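Local coordinates for putative exported protein (Bacteroides fragilis NCTC 9343, PDB 3IEE), which is of unknown function but is an all-helical, putative exported protein, probably a lipoprotein, with a C-terminal domain of the DUF3829-like family, at residues 50-53 and 54-58; 86-89 and 90-93; 95-98 and 99-103; 172-175 and 176-180; 228-231 and 232-236. All blocks are in the same frame, centred on the assembly; numbering follows the deposited sequence.

Contact 1. Residues 50-53 and 54-58; sequences LDYM and EQKGK
Y52 and K56 both set CG anti to the backbone N, with chi1 at -179° and -168°. Their side chains run side by side in the same direction. K56 CB lies over one face of the Y52 ring, towards its rim. A bend at chi2 carries CD out beside the hydroxyl, 3.5 Å from Y52 OH. A water in the plane of the ring lies 2.6 Å from Y52 OH and takes a weak hydrogen bond from K56 NZ. The ammonium's stronger partner is P60 O. These are i to i+4 neighbours on the last turns of helix 43-56. K56 N gives a straight bond to Y52 O at 2.8 Å, while G57 N reaches M53 O only weakly, at 3.3 Å. On another side of the helix D51 and E54 point the same way. D51 OD1 and E54 OE1 are 3.5 Å apart, two acceptors of like charge. K192 forms a salt bridge with D51 OD2, which probably eases the repulsion between the two carboxylates, and Y134 OH bonds E54 OE2. A second water donates to E54 OE1 at 2.7 Å and to D51 O at 3.0 Å. M53, a selenomethionine, packs on F111, L130 and N133 of helices 87-119 and 123-162.

Contact 2. Residues 86-89 and 90-93; sequences NEET and RRNL. With EDO (1,2-ethanediol), chain G.
R90 reaches back along the helix to E87. Its CB sits 3.4 Å from C1 of a bound 1,2-ethanediol, and its CG lies 3.3 Å from N86 O. A bend at chi3 (80°) turns the chain beside E87, with CD 3.4 Å from E87 OE2. NE donates to P81 O. At the tip, NH1 makes a salt bridge of 2.9 Å to E87 OE2, using the syn lone pair of that oxygen. The oxygen lies in the guanidinium plane, and the diol carbon C1 sits over the centre of one face. This is the first turn of helix 87-119, and N86 is its N-cap. N86 OD1 accepts from T89 N at 2.9 Å and from T89 OG1 at 2.8 Å, the hydroxyl coming from above the amide plane. T89 turns CG2 towards L93 CD1, 3.8 Å away, and both residues pack on I150 of helix 123-162. R91 lays one face of its guanidinium over E87 O, with NH1 3.4 Å from E88 CA.

Contact 3. Residues 95-98 and 99-103; sequences QNYT and GLFQA
F101 passes its ring along the backbone carbonyl of Y97, one turn earlier in helix 87-119. CD2 lies 3.1 Å from Y97 O, and CE2 comes 4.1 Å from CD1 of the Y97 ring. The two side chains cross at a slant and meet only through these ring carbons. F101 carries CG anti to its carbonyl carbon (chi1 -72°), which keeps the ring beside the preceding turn. Y97 O also accepts the backbone bond from F101 N at 2.9 Å. Next to this pair, T98 and Q102 run side by side. T98 CG2 touches Q102 NE2 at 3.5 Å, and Q102 CG rests 3.4 Å from T98 O. The T98 hydroxyl turns back to K94 O. G99 has no side chain, and its N bonds Q95 O at 2.9 Å. Y97 packs on Y29 and L37 of helix 17-40. N96 OD1 bonds N146 ND2 of helix 123-162, and N96 ND2 bonds N92 O one turn back. The pairing of Y97 with F101 is thus apolar contact along one helix face. The polar end of Y97 is satisfied away from F101, through a hydrogen bond between Y97 OH and S33 OG that links helix 87-119 to helix 17-40.

Contact 4. Residues 172-175 and 176-180; sequences IMSV and RKMSS. With EDO (1,2-ethanediol), chain B; EDO (1,2-ethanediol), chain H.
The guanidinium of R176 has a 1,2-ethanediol molecule on one face and at its edge, while the arm that carries it runs beside I172. O1 of the diol sits over the face, 3.2 Å from CZ. O2 lies in the guanidinium plane and accepts from NH2 at 2.9 Å, in a nearly straight bond of 167°. NE makes a salt bridge with E159 of helix 123-162, and E159 also bonds the diol. The diol probably comes from the crystallisation liquor. Further back, R176 CD packs 4.0 Å from I172 CG2, the two side chains pointing the same way.

One turn on, S179 sets OG beside its own backbone N (chi1 -67°). Both donors then reach V175 O, OG at 2.8 Å and N at 2.9 Å, from opposite faces of the carbonyl plane. S179 has a second conformer, so this describes one of two positions. M178, a selenomethionine, bends at chi3 and brings CE 3.8 Å from S174 CB. Its side chain packs on L207 and A214 of helix 197-215. A second diol bridges O and OG of S180.

Helix 169-189 thus has different chemistry around its girth. R176 joins it to helix 123-162 by charge, M178 meets helix 197-215 through apolar contact, and, in the conformer described, the S179 hydroxyl bonds its own helix backbone.

Contact 5. Residues 228-231 and 232-236; sequences KSYQ and AFLSQ
Y230 and L234 form an i to i+4 CH-pi pair on helix 224-247, in the helical C-terminal part of the chain. L234 CG stands over one face of the Y230 ring, 4.3 Å from the centroid and 17° off the ring normal. It is displaced towards the rim on the CE2 side. The two methyls reach further out along the ring: CD1 lies 3.8 Å from CE2, and CD2 lies 4.0 Å from CZ. The two side chains meet at a slant.

The torsions place both groups. Y230 has CG anti to the backbone N (chi1 -177°), and this swings the ring forward along the helix towards L234. L234 keeps CG beside its own N (chi1 -67°), over the preceding turn. The backbone bond from L234 N to Y230 O, 2.9 Å long, runs beneath them.

Neighbouring helices hold this pair from outside. Q171 and V175 of helix 169-189 pack on Y230, as does A214 of helix 197-215. L234 meets L211 and A214 of helix 197-215. Y230 OH is hydrogen-bonded to S174 OG, which ties down the far end of the ring. F233 takes a different side and packs on M182 and S268. Its CB rests 3.3 Å from Y230 O.

No contact encloses a long loop. Each joins neighbouring turns of one helix, and the five follow in series without nesting or crossing. Contact 1 lies on helix 43-56. Contacts 2 and 3 adjoin in sequence on helix 87-119, their centres about 14 Å apart, and both face helix 123-162. Contact 1 meets these same two helices further along, its centre about 26 Å from that of contact 3. Contact 4 lies on helix 169-189, across the chain's centre from contacts 1 and 3. Contacts 4 and 5 touch across two helices, 169-189 and 224-247: M178 CE packs 3.7 Å from L234 CD2. Contact 4 also reaches back to helix 123-162.

Contact 1. Residues 50-53 and 54-58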
loop_
_atom_site.group_PDB
_atom_site.type_symbol
_atom_site.label_atom_id
_atom_site.label_comp_id
_atom_site.label_asym_id
_atom_site.label_seq_id
_atom_site.Cartn_x
_atom_site.Cartn_y
_atom_site.Cartn_z
ATOM N N LEU A 50 2.440 -5.919 -17.164
ATOM C CA LEU A 50 3.735 -6.569 -17.359
ATOM C C LEU A 50 3.584 -8.000 -17.908
ATOM O O LEU A 50 4.354 -8.448 -18.768
ATOM C CB LEU A 50 4.526 -6.589 -16.055
ATOM C CG LEU A 50 5.022 -5.226 -15.522
ATOM C CD1 LEU A 50 5.514 -5.465 -14.062
ATOM C CD2 LEU A 50 6.147 -4.619 -16.403
ATOM N N ASP A 51 2.586 -8.711 -17.410
ATOM C CA ASP A 51 2.310 -10.074 -17.881
ATOM C C ASP A 51 1.951 -10.067 -19.378
ATOM O O ASP A 51 2.430 -10.921 -20.135
ATOM C CB ASP A 51 1.165 -10.685 -17.096
ATOM C CG ASP A 51 1.571 -11.197 -15.712
ATOM O OD1 ASP A 51 2.754 -11.416 -15.477
ATOM O OD2 ASP A 51 0.659 -11.442 -14.903
ATOM N N TYR A 52 1.078 -9.153 -19.774
ATOM C CA TYR A 52 0.711 -8.956 -21.190
ATOM C C TYR A 52 1.916 -8.577 -22.032
ATOM O O TYR A 52 2.132 -9.132 -23.109
ATOM C CB TYR A 52 -0.383 -7.896 -21.353
ATOM C CG TYR A 52 -0.805 -7.678 -22.824
ATOM C CD1 TYR A 52 -1.537 -8.641 -23.519
ATOM C CD2 TYR A 52 -0.362 -6.576 -23.536
ATOM C CE1 TYR A 52 -1.873 -8.462 -24.844
ATOM C CE2 TYR A 52 -0.702 -6.374 -24.841
ATOM C CZ TYR A 52 -1.429 -7.325 -25.521
ATOM O OH TYR A 52 -1.799 -7.114 -26.832
HETATM N N MSE A 53 2.718 -7.629 -21.569
HETATM C CA MSE A 53 3.967 -7.325 -22.270
HETATM C C MSE A 53 4.803 -8.575 -22.521
HETATM O O MSE A 53 5.219 -8.813 -23.660
HETATM C CB MSE A 53 4.786 -6.236 -21.529
HETATM C CG MSE A 53 4.151 -4.882 -21.591
HETATM SE SE MSE A 53 4.987 -3.570 -20.474
HETATM C CE MSE A 53 6.578 -3.233 -21.532
ATOM N N GLU A 54 5.026 -9.384 -21.478
ATOM C CA GLU A 54 5.816 -10.617 -21.610
ATOM C C GLU A 54 5.179 -11.566 -22.633
ATOM O O GLU A 54 5.851 -12.103 -23.517
ATOM C CB GLU A 54 5.902 -11.393 -20.292
ATOM C CG GLU A 54 6.689 -10.739 -19.179
ATOM C CD GLU A 54 6.493 -11.440 -17.784
ATOM O OE1 GLU A 54 5.451 -12.116 -17.544
ATOM O OE2 GLU A 54 7.407 -11.303 -16.930
ATOM N N GLN A 55 3.882 -11.783 -22.479
ATOM C CA GLN A 55 3.181 -12.737 -23.343
ATOM C C GLN A 55 3.152 -12.288 -24.794
ATOM O O GLN A 55 3.357 -13.113 -25.687
ATOM C CB GLN A 55 1.756 -12.966 -22.833
ATOM C CG GLN A 55 1.038 -14.077 -23.556
ATOM C CD GLN A 55 1.878 -15.342 -23.668
ATOM O OE1 GLN A 55 2.111 -15.857 -24.794
ATOM N NE2 GLN A 55 2.345 -15.863 -22.508
ATOM N N LYS A 56 2.897 -10.994 -25.031
ATOM C CA LYS A 56 2.814 -10.428 -26.388
ATOM C C LYS A 56 4.124 -10.554 -27.166
ATOM O O LYS A 56 4.151 -10.554 -28.402
ATOM C CB LYS A 56 2.337 -8.964 -26.308
ATOM C CG LYS A 56 1.931 -8.316 -27.629
ATOM C CD LYS A 56 0.785 -9.020 -28.340
ATOM C CE LYS A 56 0.272 -8.208 -29.539
ATOM N NZ LYS A 56 -0.854 -8.888 -30.308
ATOM N N GLY A 57 5.224 -10.677 -26.442
ATOM C CA GLY A 57 6.514 -10.952 -27.062
ATOM C C GLY A 57 6.683 -12.409 -27.454
ATOM O O GLY A 57 7.618 -12.723 -28.181
ATOM N N LYS A 58 5.784 -13.287 -26.988
ATOM C CA LYS A 58 5.795 -14.713 -27.318
ATOM C C LYS A 58 4.701 -15.144 -28.328
ATOM O O LYS A 58 4.966 -15.941 -29.246
ATOM C CB LYS A 58 5.597 -15.521 -26.033
ATOM C CG LYS A 58 6.647 -15.276 -24.946
ATOM C CD LYS A 58 6.313 -16.096 -23.719
ATOM C CE LYS A 58 7.252 -15.784 -22.559
ATOM N NZ LYS A 58 6.766 -16.361 -21.281
HETATM O O HOH W 1 3.540 -13.429 -18.895
HETATM O O HOH W 2 -3.194 -8.949 -27.967
#

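Contact 2. Residues 86-89 and 90-93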
loop_
_atom_site.group_PDB
_atom_site.type_symbol
_atom_site.label_atom_id
_atom_site.label_comp_id
_atom_site.label_asym_id
_atom_site.label_seq_id
_atom_site.Cartn_x
_atom_site.Cartn_y
_atom_site.Cartn_z
ATOM N N ASN A 86 5.380 19.770 8.726
ATOM C CA ASN A 86 6.524 20.679 8.711
ATOM C C ASN A 86 7.089 20.803 7.292
ATOM O O ASN A 86 6.754 20.008 6.430
ATOM C CB ASN A 86 7.566 20.285 9.766
ATOM C CG ASN A 86 8.132 18.914 9.546
ATOM O OD1 ASN A 86 8.435 18.524 8.410
ATOM N ND2 ASN A 86 8.263 18.159 10.623
ATOM N N GLU A 87 7.917 21.810 7.052
ATOM C CA GLU A 87 8.272 22.165 5.684
ATOM C C GLU A 87 9.002 20.999 5.023
ATOM O O GLU A 87 8.783 20.730 3.849
ATOM C CB GLU A 87 9.113 23.450 5.636
ATOM C CG GLU A 87 8.291 24.699 5.987
ATOM C CD GLU A 87 7.139 24.934 5.042
ATOM O OE1 GLU A 87 7.385 25.354 3.883
ATOM O OE2 GLU A 87 5.983 24.700 5.456
ATOM N N GLU A 88 9.833 20.314 5.791
ATOM C CA GLU A 88 10.594 19.196 5.245
ATOM C C GLU A 88 9.673 18.060 4.771
ATOM O O GLU A 88 9.884 17.429 3.727
ATOM C CB GLU A 88 11.531 18.653 6.307
ATOM C CG GLU A 88 12.329 17.460 5.824
ATOM C CD GLU A 88 13.410 17.107 6.801
ATOM O OE1 GLU A 88 14.350 17.929 6.933
ATOM O OE2 GLU A 88 13.304 16.035 7.439
ATOM N N THR A 89 8.686 17.780 5.598
ATOM C CA THR A 89 7.682 16.780 5.292
ATOM C C THR A 89 6.896 17.154 4.048
ATOM O O THR A 89 6.643 16.314 3.147
ATOM C CB THR A 89 6.747 16.530 6.507
ATOM O OG1 THR A 89 7.514 16.032 7.630
ATOM C CG2 THR A 89 5.655 15.503 6.182
ATOM N N ARG A 90 6.474 18.416 3.984
ATOM C CA ARG A 90 5.735 18.897 2.840
ATOM C C ARG A 90 6.574 18.692 1.558
ATOM O O ARG A 90 6.055 18.205 0.549
ATOM C CB ARG A 90 5.320 20.364 3.008
ATOM C CG ARG A 90 4.386 20.615 4.208
ATOM C CD ARG A 90 4.095 22.115 4.401
ATOM N NE ARG A 90 3.083 22.649 3.500
ATOM C CZ ARG A 90 2.873 23.941 3.225
ATOM N NH1 ARG A 90 3.643 24.896 3.735
ATOM N NH2 ARG A 90 1.882 24.286 2.423
ATOM N N ARG A 91 7.851 19.059 1.639
ATOM C CA ARG A 91 8.791 18.891 0.527
ATOM C C ARG A 91 8.914 17.421 0.097
ATOM O O ARG A 91 8.794 17.095 -1.081
ATOM C CB ARG A 91 10.164 19.401 0.980
ATOM C CG ARG A 91 11.277 19.439 -0.038
ATOM C CD ARG A 91 12.538 20.029 0.659
ATOM N NE ARG A 91 12.210 21.277 1.395
ATOM C CZ ARG A 91 12.480 21.544 2.684
ATOM N NH1 ARG A 91 13.135 20.676 3.461
ATOM N NH2 ARG A 91 12.093 22.703 3.209
ATOM N N ASN A 92 9.194 16.564 1.067
ATOM C CA ASN A 92 9.312 15.143 0.791
ATOM C C ASN A 92 8.064 14.479 0.260
ATOM O O ASN A 92 8.155 13.618 -0.603
ATOM C CB ASN A 92 9.835 14.438 1.982
ATOM C CG ASN A 92 11.198 14.924 2.345
ATOM O OD1 ASN A 92 11.893 15.532 1.499
ATOM N ND2 ASN A 92 11.592 14.708 3.590
ATOM N N LEU A 93 6.886 14.855 0.770
ATOM C CA LEU A 93 5.607 14.361 0.189
ATOM C C LEU A 93 5.423 14.775 -1.267
ATOM O O LEU A 93 5.159 13.937 -2.127
ATOM C CB LEU A 93 4.418 14.849 1.052
ATOM C CG LEU A 93 4.318 14.204 2.427
ATOM C CD1 LEU A 93 3.273 15.028 3.230
ATOM C CD2 LEU A 93 3.935 12.722 2.318
HETATM C C1 EDO G . 5.287 23.053 1.010
HETATM O O1 EDO G . 4.582 23.570 -0.108
HETATM C C2 EDO G . 6.415 23.941 1.482
HETATM O O2 EDO G . 7.470 23.117 2.025
#

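Contact 3. Residues 95-98 and 99-103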
loop_
_atom_site.group_PDB
_atom_site.type_symbol
_atom_site.label_atom_id
_atom_site.label_comp_id
_atom_site.label_asym_id
_atom_site.label_seq_id
_atom_site.Cartn_x
_atom_site.Cartn_y
_atom_site.Cartn_z
ATOM N N GLN A 95 7.759 15.606 -3.380
ATOM C CA GLN A 95 8.797 14.936 -4.168
ATOM C C GLN A 95 8.409 13.506 -4.523
ATOM O O GLN A 95 8.569 13.075 -5.659
ATOM C CB GLN A 95 10.036 14.940 -3.313
ATOM C CG GLN A 95 11.320 14.486 -3.871
ATOM C CD GLN A 95 12.370 14.642 -2.769
ATOM O OE1 GLN A 95 12.734 15.772 -2.401
ATOM N NE2 GLN A 95 12.780 13.515 -2.169
ATOM N N ASN A 96 7.895 12.767 -3.528
ATOM C CA ASN A 96 7.500 11.381 -3.749
ATOM C C ASN A 96 6.271 11.311 -4.684
ATOM O O ASN A 96 6.225 10.469 -5.600
ATOM C CB ASN A 96 7.266 10.664 -2.405
ATOM C CG ASN A 96 8.556 10.132 -1.767
ATOM O OD1 ASN A 96 9.119 9.096 -2.179
ATOM N ND2 ASN A 96 9.043 10.844 -0.786
ATOM N N TYR A 97 5.271 12.151 -4.472
ATOM C CA TYR A 97 4.108 12.170 -5.386
ATOM C C TYR A 97 4.525 12.548 -6.799
ATOM O O TYR A 97 4.070 11.939 -7.783
ATOM C CB TYR A 97 3.035 13.102 -4.854
ATOM C CG TYR A 97 2.064 12.427 -3.930
ATOM C CD1 TYR A 97 1.223 11.411 -4.399
ATOM C CD2 TYR A 97 2.024 12.746 -2.562
ATOM C CE1 TYR A 97 0.328 10.758 -3.592
ATOM C CE2 TYR A 97 1.119 12.105 -1.737
ATOM C CZ TYR A 97 0.272 11.101 -2.241
ATOM O OH TYR A 97 -0.633 10.483 -1.411
ATOM N N THR A 98 5.374 13.555 -6.900
ATOM C CA THR A 98 5.830 14.028 -8.225
ATOM C C THR A 98 6.551 12.884 -8.953
ATOM O O THR A 98 6.262 12.610 -10.139
ATOM C CB THR A 98 6.684 15.299 -8.119
ATOM O OG1 THR A 98 5.875 16.351 -7.578
ATOM C CG2 THR A 98 7.211 15.726 -9.517
ATOM N N GLY A 99 7.444 12.212 -8.233
ATOM C CA GLY A 99 8.171 11.056 -8.753
ATOM C C GLY A 99 7.281 9.908 -9.144
ATOM O O GLY A 99 7.495 9.243 -10.177
ATOM N N LEU A 100 6.264 9.642 -8.333
ATOM C CA LEU A 100 5.285 8.619 -8.645
ATOM C C LEU A 100 4.527 8.924 -9.937
ATOM O O LEU A 100 4.416 8.053 -10.836
ATOM C CB LEU A 100 4.284 8.493 -7.465
ATOM C CG LEU A 100 3.115 7.539 -7.732
ATOM C CD1 LEU A 100 3.542 6.161 -8.250
ATOM C CD2 LEU A 100 2.264 7.406 -6.498
ATOM N N PHE A 101 4.017 10.147 -10.055
ATOM C CA PHE A 101 3.208 10.504 -11.214
ATOM C C PHE A 101 4.087 10.433 -12.475
ATOM O O PHE A 101 3.632 9.970 -13.515
ATOM C CB PHE A 101 2.538 11.875 -11.061
ATOM C CG PHE A 101 1.400 11.904 -10.046
ATOM C CD1 PHE A 101 0.324 11.029 -10.131
ATOM C CD2 PHE A 101 1.374 12.874 -9.057
ATOM C CE1 PHE A 101 -0.728 11.092 -9.178
ATOM C CE2 PHE A 101 0.363 12.929 -8.133
ATOM C CZ PHE A 101 -0.696 12.041 -8.180
ATOM N N GLN A 102 5.353 10.805 -12.341
ATOM C CA GLN A 102 6.305 10.778 -13.483
ATOM C C GLN A 102 6.612 9.334 -13.895
ATOM O O GLN A 102 6.562 9.010 -15.083
ATOM C CB GLN A 102 7.603 11.537 -13.164
ATOM C CG GLN A 102 7.459 13.082 -13.247
ATOM C CD GLN A 102 8.759 13.885 -12.997
ATOM O OE1 GLN A 102 9.862 13.341 -13.045
ATOM N NE2 GLN A 102 8.606 15.186 -12.716
ATOM N N ALA A 103 6.899 8.468 -12.912
ATOM C CA ALA A 103 7.183 7.061 -13.200
ATOM C C ALA A 103 5.995 6.369 -13.839
ATOM O O ALA A 103 6.165 5.571 -14.774
ATOM C CB ALA A 103 7.681 6.306 -11.965
#

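Contact 4. Residues 172-175 and 176-180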
loop_
_atom_site.group_PDB
_atom_site.type_symbol
_atom_site.label_atom_id
_atom_site.label_comp_id
_atom_site.label_asym_id
_atom_site.label_seq_id
_atom_site.Cartn_x
_atom_site.Cartn_y
_atom_site.Cartn_z
ATOM N N ILE A 172 -8.223 1.347 19.602
ATOM C CA ILE A 172 -8.516 1.973 18.295
ATOM C C ILE A 172 -7.215 2.211 17.485
ATOM O O ILE A 172 -7.110 1.864 16.291
ATOM C CB ILE A 172 -9.331 3.295 18.481
ATOM C CG1 ILE A 172 -10.700 3.017 19.107
ATOM C CG2 ILE A 172 -9.514 4.009 17.115
ATOM C CD1 ILE A 172 -11.389 4.281 19.706
HETATM N N MSE A 173 -6.210 2.784 18.142
HETATM C CA MSE A 173 -4.937 3.056 17.515
HETATM C C MSE A 173 -4.208 1.792 17.053
HETATM O O MSE A 173 -3.662 1.758 15.914
HETATM C CB MSE A 173 -4.089 3.961 18.418
HETATM C CG MSE A 173 -4.693 5.384 18.526
HETATM SE SE MSE A 173 -3.595 6.540 19.649
HETATM C CE MSE A 173 -2.059 6.684 18.468
ATOM N N SER A 174 -4.278 0.723 17.870
ATOM C CA SER A 174 -3.700 -0.552 17.504
ATOM C C SER A 174 -4.357 -1.118 16.248
ATOM O O SER A 174 -3.654 -1.639 15.390
ATOM C CB SER A 174 -3.827 -1.613 18.612
ATOM O OG SER A 174 -5.173 -1.976 18.817
ATOM N N VAL A 175 -5.679 -1.061 16.148
ATOM C CA VAL A 175 -6.351 -1.543 14.949
ATOM C C VAL A 175 -5.919 -0.753 13.711
ATOM O O VAL A 175 -5.638 -1.330 12.638
ATOM C CB VAL A 175 -7.911 -1.466 15.084
ATOM C CG1 VAL A 175 -8.598 -1.834 13.737
ATOM C CG2 VAL A 175 -8.426 -2.358 16.258
ATOM N N ARG A 176 -5.869 0.580 13.835
ATOM C CA ARG A 176 -5.487 1.400 12.697
ATOM C C ARG A 176 -4.044 1.127 12.291
ATOM O O ARG A 176 -3.761 0.992 11.141
ATOM C CB ARG A 176 -5.717 2.887 12.995
ATOM C CG ARG A 176 -7.166 3.228 13.314
ATOM C CD ARG A 176 -7.340 4.667 13.829
ATOM N NE ARG A 176 -7.006 5.696 12.797
ATOM C CZ ARG A 176 -7.863 6.240 11.923
ATOM N NH1 ARG A 176 -9.114 5.869 11.874
ATOM N NH2 ARG A 176 -7.462 7.184 11.071
ATOM N N LYS A 177 -3.169 0.936 13.262
ATOM C CA LYS A 177 -1.749 0.710 12.994
ATOM C C LYS A 177 -1.559 -0.638 12.312
ATOM O O LYS A 177 -0.911 -0.760 11.260
ATOM C CB LYS A 177 -0.926 0.773 14.270
ATOM C CG LYS A 177 0.556 0.591 14.025
ATOM C CD LYS A 177 1.133 1.716 13.222
ATOM C CE LYS A 177 2.674 1.675 13.199
ATOM N NZ LYS A 177 3.205 2.250 14.474
HETATM N N MSE A 178 -2.131 -1.687 12.896
HETATM C CA MSE A 178 -1.974 -3.019 12.318
HETATM C C MSE A 178 -2.648 -3.188 10.964
HETATM O O MSE A 178 -2.159 -3.902 10.082
HETATM C CB MSE A 178 -2.486 -4.033 13.299
HETATM C CG MSE A 178 -1.528 -4.113 14.479
HETATM SE SE MSE A 178 -1.909 -5.651 15.679
HETATM C CE MSE A 178 -3.142 -4.803 16.727
ATOM N N SER A 179 -3.764 -2.518 10.773
ATOM C CA SER A 179 -4.424 -2.568 9.458
ATOM C C SER A 179 -3.498 -1.958 8.381
ATOM O O SER A 179 -3.384 -2.471 7.255
ATOM C CB SER A 179 -5.752 -1.836 9.532
ATOM O OG SER A 179 -6.660 -2.530 10.375
ATOM N N SER A 180 -2.828 -0.861 8.716
ATOM C CA SER A 180 -1.837 -0.257 7.782
ATOM C C SER A 180 -0.668 -1.212 7.492
ATOM O O SER A 180 -0.223 -1.353 6.358
ATOM C CB SER A 180 -1.287 1.068 8.321
ATOM O OG SER A 180 -2.337 2.037 8.383
HETATM C C1 EDO B . -4.240 5.459 9.895
HETATM O O1 EDO B . -5.621 5.132 9.865
HETATM C C2 EDO B . -4.027 6.974 9.938
HETATM O O2 EDO B . -4.639 7.658 11.045
HETATM C C1 EDO H . -1.090 1.358 3.515
HETATM O O1 EDO H . 0.070 0.714 4.090
HETATM C C2 EDO H . -2.186 1.642 4.548
HETATM O O2 EDO H . -1.811 2.733 5.434
#

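Contact 5. Residues 228-231 and 232-236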
loop_
_atom_site.group_PDB
_atom_site.type_symbol
_atom_site.label_atom_id
_atom_site.label_comp_id
_atom_site.label_asym_id
_atom_site.label_seq_id
_atom_site.Cartn_x
_atom_site.Cartn_y
_atom_site.Cartn_z
ATOM N N LYS A 228 -15.002 -7.705 22.546
ATOM C CA LYS A 228 -15.136 -8.910 21.783
ATOM C C LYS A 228 -14.658 -8.696 20.351
ATOM O O LYS A 228 -13.912 -9.538 19.824
ATOM C CB LYS A 228 -16.596 -9.410 21.836
ATOM C CG LYS A 228 -17.002 -10.084 23.137
ATOM C CD LYS A 228 -18.396 -10.742 22.999
ATOM C CE LYS A 228 -19.234 -10.713 24.305
ATOM N NZ LYS A 228 -20.125 -11.925 24.490
ATOM N N SER A 229 -15.106 -7.588 19.747
ATOM C CA SER A 229 -14.705 -7.186 18.417
ATOM C C SER A 229 -13.171 -7.116 18.318
ATOM O O SER A 229 -12.570 -7.725 17.418
ATOM C CB SER A 229 -15.311 -5.824 18.071
ATOM O OG SER A 229 -15.073 -5.510 16.715
ATOM N N TYR A 230 -12.577 -6.396 19.269
ATOM C CA TYR A 230 -11.122 -6.152 19.308
ATOM C C TYR A 230 -10.351 -7.476 19.383
ATOM O O TYR A 230 -9.460 -7.741 18.584
ATOM C CB TYR A 230 -10.779 -5.243 20.463
ATOM C CG TYR A 230 -9.314 -4.898 20.500
ATOM C CD1 TYR A 230 -8.693 -4.201 19.439
ATOM C CD2 TYR A 230 -8.540 -5.267 21.576
ATOM C CE1 TYR A 230 -7.373 -3.937 19.471
ATOM C CE2 TYR A 230 -7.198 -4.976 21.626
ATOM C CZ TYR A 230 -6.619 -4.303 20.605
ATOM O OH TYR A 230 -5.305 -4.013 20.638
ATOM N N GLN A 231 -10.745 -8.354 20.291
ATOM C CA GLN A 231 -10.036 -9.634 20.428
ATOM C C GLN A 231 -10.230 -10.545 19.188
ATOM O O GLN A 231 -9.315 -11.249 18.809
ATOM C CB GLN A 231 -10.386 -10.318 21.740
ATOM C CG GLN A 231 -10.018 -9.491 22.953
ATOM C CD GLN A 231 -10.051 -10.307 24.220
ATOM O OE1 GLN A 231 -10.772 -11.336 24.293
ATOM N NE2 GLN A 231 -9.285 -9.867 25.228
ATOM N N ALA A 232 -11.394 -10.483 18.514
ATOM C CA ALA A 232 -11.577 -11.171 17.222
ATOM C C ALA A 232 -10.602 -10.636 16.163
ATOM O O ALA A 232 -9.971 -11.422 15.436
ATOM C CB ALA A 232 -13.039 -11.015 16.728
ATOM N N PHE A 233 -10.419 -9.318 16.145
ATOM C CA PHE A 233 -9.453 -8.682 15.233
ATOM C C PHE A 233 -8.052 -9.215 15.524
ATOM O O PHE A 233 -7.345 -9.654 14.603
ATOM C CB PHE A 233 -9.484 -7.159 15.368
ATOM C CG PHE A 233 -8.399 -6.450 14.604
ATOM C CD1 PHE A 233 -8.497 -6.300 13.219
ATOM C CD2 PHE A 233 -7.288 -5.913 15.261
ATOM C CE1 PHE A 233 -7.502 -5.663 12.502
ATOM C CE2 PHE A 233 -6.337 -5.282 14.558
ATOM C CZ PHE A 233 -6.443 -5.140 13.182
ATOM N N LEU A 234 -7.655 -9.227 16.804
ATOM C CA LEU A 234 -6.316 -9.708 17.169
ATOM C C LEU A 234 -6.080 -11.162 16.721
ATOM O O LEU A 234 -4.995 -11.523 16.276
ATOM C CB LEU A 234 -6.096 -9.603 18.673
ATOM C CG LEU A 234 -6.034 -8.226 19.305
ATOM C CD1 LEU A 234 -5.561 -8.276 20.759
ATOM C CD2 LEU A 234 -5.163 -7.317 18.466
ATOM N N SER A 235 -7.099 -11.989 16.915
ATOM C CA SER A 235 -7.031 -13.392 16.487
ATOM C C SER A 235 -6.831 -13.496 14.980
ATOM O O SER A 235 -6.015 -14.307 14.492
ATOM C CB SER A 235 -8.287 -14.144 16.959
ATOM O OG SER A 235 -8.218 -15.523 16.613
ATOM N N GLN A 236 -7.496 -12.628 14.243
ATOM C CA GLN A 236 -7.374 -12.605 12.787
ATOM C C GLN A 236 -6.022 -12.085 12.298
ATOM O O GLN A 236 -5.484 -12.542 11.270
ATOM C CB GLN A 236 -8.516 -11.799 12.209
ATOM C CG GLN A 236 -9.775 -12.565 12.435
ATOM C CD GLN A 236 -10.976 -11.855 11.915
ATOM O OE1 GLN A 236 -11.000 -11.488 10.742
ATOM N NE2 GLN A 236 -11.989 -11.665 12.758
#